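Local coordinates for protein peptidase S8 and S53, subtilisin, kexin, sedolisin (Mycobacterium smegmatis, PDB 4KG7) that is a subtilisin-like serine protease (mycosin) of the ESX-3 type VII secretion system, probably cleaving proteins connected with that pathway, at residues 155-160 with 180-185; 241-246 with 252-257. One frame throughout, in Å; residues are numbered along the deposited sequence.

Interaction 1: 155-160 with 180-185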
# COMPACT_ATOMS: atom_id res chain seq x y z
N ALA A 155 -4.96 -7.21 -16.43
CA ALA A 155 -3.75 -7.77 -17.00
C ALA A 155 -2.75 -6.65 -17.24
O ALA A 155 -1.57 -6.79 -16.95
CB ALA A 155 -4.05 -8.49 -18.29
N SER A 156 -3.26 -5.52 -17.75
CA SER A 156 -2.40 -4.35 -18.02
C SER A 156 -1.78 -3.83 -16.72
O SER A 156 -0.60 -3.41 -16.67
CB SER A 156 -3.21 -3.24 -18.72
OG SER A 156 -2.49 -2.02 -18.73
N ASP A 157 -2.57 -3.83 -15.68
CA ASP A 157 -2.12 -3.36 -14.38
C ASP A 157 -1.05 -4.27 -13.78
O ASP A 157 -0.09 -3.81 -13.17
CB ASP A 157 -3.29 -3.25 -13.44
CG ASP A 157 -2.96 -2.47 -12.24
OD1 ASP A 157 -2.80 -1.22 -12.37
OD2 ASP A 157 -2.82 -3.09 -11.16
N ALA A 158 -1.23 -5.57 -13.94
CA ALA A 158 -0.23 -6.51 -13.41
C ALA A 158 1.09 -6.34 -14.15
O ALA A 158 2.16 -6.55 -13.59
CB ALA A 158 -0.71 -7.94 -13.53
N GLU A 159 1.00 -6.03 -15.44
CA GLU A 159 2.18 -5.96 -16.30
C GLU A 159 3.04 -4.78 -15.86
O GLU A 159 4.25 -4.91 -15.74
CB GLU A 159 1.75 -5.85 -17.77
CG GLU A 159 2.88 -6.00 -18.79
CD GLU A 159 3.75 -4.75 -18.96
OE1 GLU A 159 3.25 -3.62 -18.85
OE2 GLU A 159 4.95 -4.94 -19.27
N THR A 160 2.43 -3.63 -15.59
CA THR A 160 3.22 -2.50 -15.10
C THR A 160 3.62 -2.68 -13.64
O THR A 160 4.72 -2.26 -13.26
CB THR A 160 2.48 -1.17 -15.25
OG1 THR A 160 1.23 -1.25 -14.56
CG2 THR A 160 2.26 -0.84 -16.70
N LEU A 180 -2.41 0.59 -3.93
CA LEU A 180 -3.42 0.29 -4.93
C LEU A 180 -3.69 -1.21 -4.97
O LEU A 180 -2.80 -2.02 -4.70
CB LEU A 180 -2.99 0.79 -6.30
CG LEU A 180 -2.70 2.30 -6.44
CD1 LEU A 180 -2.16 2.65 -7.83
CD2 LEU A 180 -3.94 3.07 -6.06
N VAL A 181 -4.93 -1.56 -5.31
CA VAL A 181 -5.41 -2.94 -5.32
C VAL A 181 -6.12 -3.22 -6.64
O VAL A 181 -6.91 -2.39 -7.12
CB VAL A 181 -6.46 -3.15 -4.20
CG1 VAL A 181 -7.06 -4.54 -4.19
CG2 VAL A 181 -5.86 -2.83 -2.84
N THR A 182 -5.87 -4.40 -7.19
CA THR A 182 -6.65 -4.95 -8.28
C THR A 182 -7.24 -6.28 -7.82
O THR A 182 -6.54 -7.09 -7.22
CB THR A 182 -5.78 -5.18 -9.52
OG1 THR A 182 -5.22 -3.91 -9.91
CG2 THR A 182 -6.57 -5.80 -10.67
N CYS A 183 -8.52 -6.51 -8.11
CA CYS A 183 -9.15 -7.77 -7.78
C CYS A 183 -9.63 -8.45 -9.03
O CYS A 183 -9.99 -7.77 -10.00
CB CYS A 183 -10.32 -7.59 -6.83
SG CYS A 183 -9.80 -7.11 -5.14
N LEU A 184 -9.57 -9.78 -9.04
CA LEU A 184 -10.15 -10.58 -10.12
C LEU A 184 -10.98 -11.69 -9.54
O LEU A 184 -10.68 -12.23 -8.49
CB LEU A 184 -9.04 -11.20 -10.97
CG LEU A 184 -8.49 -10.29 -12.08
CD1 LEU A 184 -7.38 -11.01 -12.81
CD2 LEU A 184 -9.58 -9.88 -13.05
N PRO A 185 -12.05 -12.07 -10.24
CA PRO A 185 -12.77 -13.22 -9.74
C PRO A 185 -11.88 -14.46 -9.84
O PRO A 185 -11.03 -14.57 -10.74
CB PRO A 185 -13.99 -13.30 -10.68
CG PRO A 185 -13.60 -12.55 -11.89
CD PRO A 185 -12.67 -11.48 -11.44
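The hydroxyl OG1 of T182 gives its proton to OD2 of D157 over 2.8 Å, and this bond is the one close contact between 155-160 and 180-185. The hydroxyl does not approach within the plane of the carboxylate but comes down on OD2 from above, 61° out of that plane. On the helix, CG of D157 stands anti to its own backbone N (chi1 -166°), which swings the acid off the helix and toward the strand. T182 is buried, and turns OG1 to the side of its backbone N (chi1 -59°), and the two side chains slide past one another in opposite directions. The second carboxylate oxygen, OD1, takes a weak hydrogen bond from Q135, whose amide also bonds T160 one helical turn further on. Apolar support comes from A154, on which both T182 and L184 rest, while the strand is held by backbone bonds to I251 and V249. The contact thus pins a short antiparallel β-strand to the helix of a β-α-β crossover, an arrangement of the subtilisin fold, with D157 about 10 Å, side chain to side chain, from the predicted catalytic D73.

Interaction 2: 241-246 with 252-257; sequences RNWNGV and PSWWQP
Two type I β-turns, W243 to V246 and P252 to W255, flank the short strand 248-251, and the contact joins the indole that opens the first turn to W254 within the second turn and Q256 just past it. The six-membered ring of W243 comes edge-on: its CH2 lies 3.5 Å from the backbone O of W254, which sits near the ring plane. That oxygen also accepts a weak bond from the backbone N of Q256 across an inverse γ-turn centred on W255. Further along the same edge, CZ2 of W243 is 4.2 Å from CG of Q256, and CZ3 reaches CB of W254 at 4.3 Å. Q256 is folded back by its bend at chi2 (-57°), bringing NE2 within 2.8 Å of S253 O in a nearly straight bond; a second bond from NE2, to V259 O, further fixes the amide. W280 meets the W243 ring edge-to-face and also touches W254, whose NE1 bonds Q192. No hydrogen bond crosses between the two segments, so indole packing carries the join. Cis peptides precede both P252 and P257, and the second, just ahead of parallel strand 259-265, matches the cis-proline found at this place in subtilisins.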
# COMPACT_ATOMS: atom_id res chain seq x y z
N ARG A 241 -7.03 -21.27 6.66
CA ARG A 241 -7.43 -19.90 6.30
C ARG A 241 -8.43 -19.82 5.18
O ARG A 241 -8.88 -18.73 4.82
CB ARG A 241 -6.22 -19.06 5.99
CG ARG A 241 -5.27 -19.10 7.18
CD ARG A 241 -4.39 -17.91 7.29
NE ARG A 241 -5.14 -16.66 7.31
CZ ARG A 241 -4.55 -15.48 7.33
NH1 ARG A 241 -3.22 -15.40 7.40
NH2 ARG A 241 -5.29 -14.38 7.30
N ASN A 242 -8.80 -20.98 4.63
CA ASN A 242 -9.84 -21.06 3.62
C ASN A 242 -9.45 -20.41 2.30
O ASN A 242 -10.22 -19.67 1.70
CB ASN A 242 -11.17 -20.48 4.13
CG ASN A 242 -12.36 -20.99 3.33
OD1 ASN A 242 -12.20 -21.85 2.46
ND2 ASN A 242 -13.55 -20.45 3.61
N TRP A 243 -8.26 -20.75 1.81
CA TRP A 243 -7.88 -20.47 0.44
C TRP A 243 -8.86 -21.11 -0.53
O TRP A 243 -9.15 -20.54 -1.57
CB TRP A 243 -6.46 -20.97 0.14
CG TRP A 243 -5.38 -20.12 0.73
CD1 TRP A 243 -4.85 -20.22 1.99
CD2 TRP A 243 -4.68 -19.04 0.09
NE1 TRP A 243 -3.90 -19.27 2.17
CE2 TRP A 243 -3.75 -18.54 1.02
CE3 TRP A 243 -4.74 -18.46 -1.18
CZ2 TRP A 243 -2.87 -17.47 0.73
CZ3 TRP A 243 -3.86 -17.39 -1.47
CH2 TRP A 243 -2.96 -16.92 -0.52
N ASN A 244 -9.35 -22.31 -0.20
CA ASN A 244 -10.20 -23.08 -1.13
C ASN A 244 -11.48 -22.32 -1.47
O ASN A 244 -12.02 -22.44 -2.58
CB ASN A 244 -10.60 -24.43 -0.52
CG ASN A 244 -9.44 -25.41 -0.42
OD1 ASN A 244 -8.33 -25.17 -0.92
ND2 ASN A 244 -9.68 -26.50 0.26
N GLY A 245 -11.97 -21.55 -0.51
CA GLY A 245 -13.21 -20.81 -0.66
C GLY A 245 -13.09 -19.46 -1.34
O GLY A 245 -14.09 -18.79 -1.54
N VAL A 246 -11.89 -19.05 -1.72
CA VAL A 246 -11.71 -17.71 -2.29
C VAL A 246 -12.51 -17.53 -3.57
O VAL A 246 -12.46 -18.39 -4.45
CB VAL A 246 -10.22 -17.41 -2.54
CG1 VAL A 246 -10.04 -16.18 -3.41
CG2 VAL A 246 -9.54 -17.21 -1.20
N PRO A 252 -1.54 -7.33 -5.39
CA PRO A 252 -0.68 -8.50 -5.24
C PRO A 252 -0.72 -9.22 -3.88
O PRO A 252 0.11 -10.11 -3.63
CB PRO A 252 0.70 -7.87 -5.47
CG PRO A 252 0.59 -6.57 -4.75
CD PRO A 252 -0.81 -6.09 -5.08
N SER A 253 -1.67 -8.88 -3.02
CA SER A 253 -1.76 -9.51 -1.68
C SER A 253 -1.70 -11.02 -1.68
O SER A 253 -1.13 -11.61 -0.76
CB SER A 253 -3.03 -9.08 -0.94
OG SER A 253 -2.90 -7.79 -0.40
N TRP A 254 -2.31 -11.67 -2.66
CA TRP A 254 -2.35 -13.13 -2.61
C TRP A 254 -1.00 -13.78 -2.81
O TRP A 254 -0.85 -14.96 -2.53
CB TRP A 254 -3.42 -13.68 -3.52
CG TRP A 254 -3.06 -13.77 -4.95
CD1 TRP A 254 -2.40 -12.85 -5.70
CD2 TRP A 254 -3.37 -14.86 -5.80
NE1 TRP A 254 -2.28 -13.31 -7.00
CE2 TRP A 254 -2.87 -14.54 -7.08
CE3 TRP A 254 -4.04 -16.07 -5.61
CZ2 TRP A 254 -3.02 -15.39 -8.18
CZ3 TRP A 254 -4.18 -16.94 -6.70
CH2 TRP A 254 -3.67 -16.59 -7.97
N TRP A 255 0.01 -13.00 -3.23
CA TRP A 255 1.36 -13.51 -3.43
C TRP A 255 2.13 -13.67 -2.12
O TRP A 255 3.23 -13.15 -1.95
CB TRP A 255 2.13 -12.66 -4.47
CG TRP A 255 1.87 -13.10 -5.86
CD1 TRP A 255 1.11 -12.48 -6.82
CD2 TRP A 255 2.36 -14.29 -6.45
NE1 TRP A 255 1.13 -13.22 -7.98
CE2 TRP A 255 1.89 -14.34 -7.78
CE3 TRP A 255 3.20 -15.31 -5.99
CZ2 TRP A 255 2.19 -15.40 -8.63
CZ3 TRP A 255 3.50 -16.36 -6.84
CH2 TRP A 255 3.00 -16.39 -8.14
N GLN A 256 1.60 -14.49 -1.22
CA GLN A 256 2.31 -14.93 -0.06
C GLN A 256 3.44 -15.88 -0.52
O GLN A 256 3.26 -16.65 -1.48
CB GLN A 256 1.32 -15.64 0.89
CG GLN A 256 0.21 -14.71 1.34
CD GLN A 256 0.74 -13.49 2.01
OE1 GLN A 256 1.44 -13.61 3.01
NE2 GLN A 256 0.54 -12.33 1.41
N PRO A 257 4.60 -15.82 0.14
CA PRO A 257 4.97 -15.05 1.33
C PRO A 257 5.65 -13.72 1.06
O PRO A 257 6.10 -13.06 2.00
CB PRO A 257 5.93 -15.99 2.05
CG PRO A 257 6.67 -16.60 0.92
CD PRO A 257 5.64 -16.82 -0.16

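How the interactions relate
Read from the N terminus, the chain leaves parallel strand 129-134, runs through helix 150-170, enters the sheet again at 175-178 and continues into 182-185, where interaction 1 closes the loop back onto the helix. Interaction 2 follows in series, without nesting or crossing: its much shorter loop encloses little more than strand 248-251. That strand links the two, since it pairs antiparallel with 182-185. The centres of interaction 1 and interaction 2 are about 16 Å apart, and their nearest atoms about 5 Å. Interaction 1 ties one strand of the small antiparallel sheet to a core helix, while interaction 2 draws together the loops at the two ends of its partner strand.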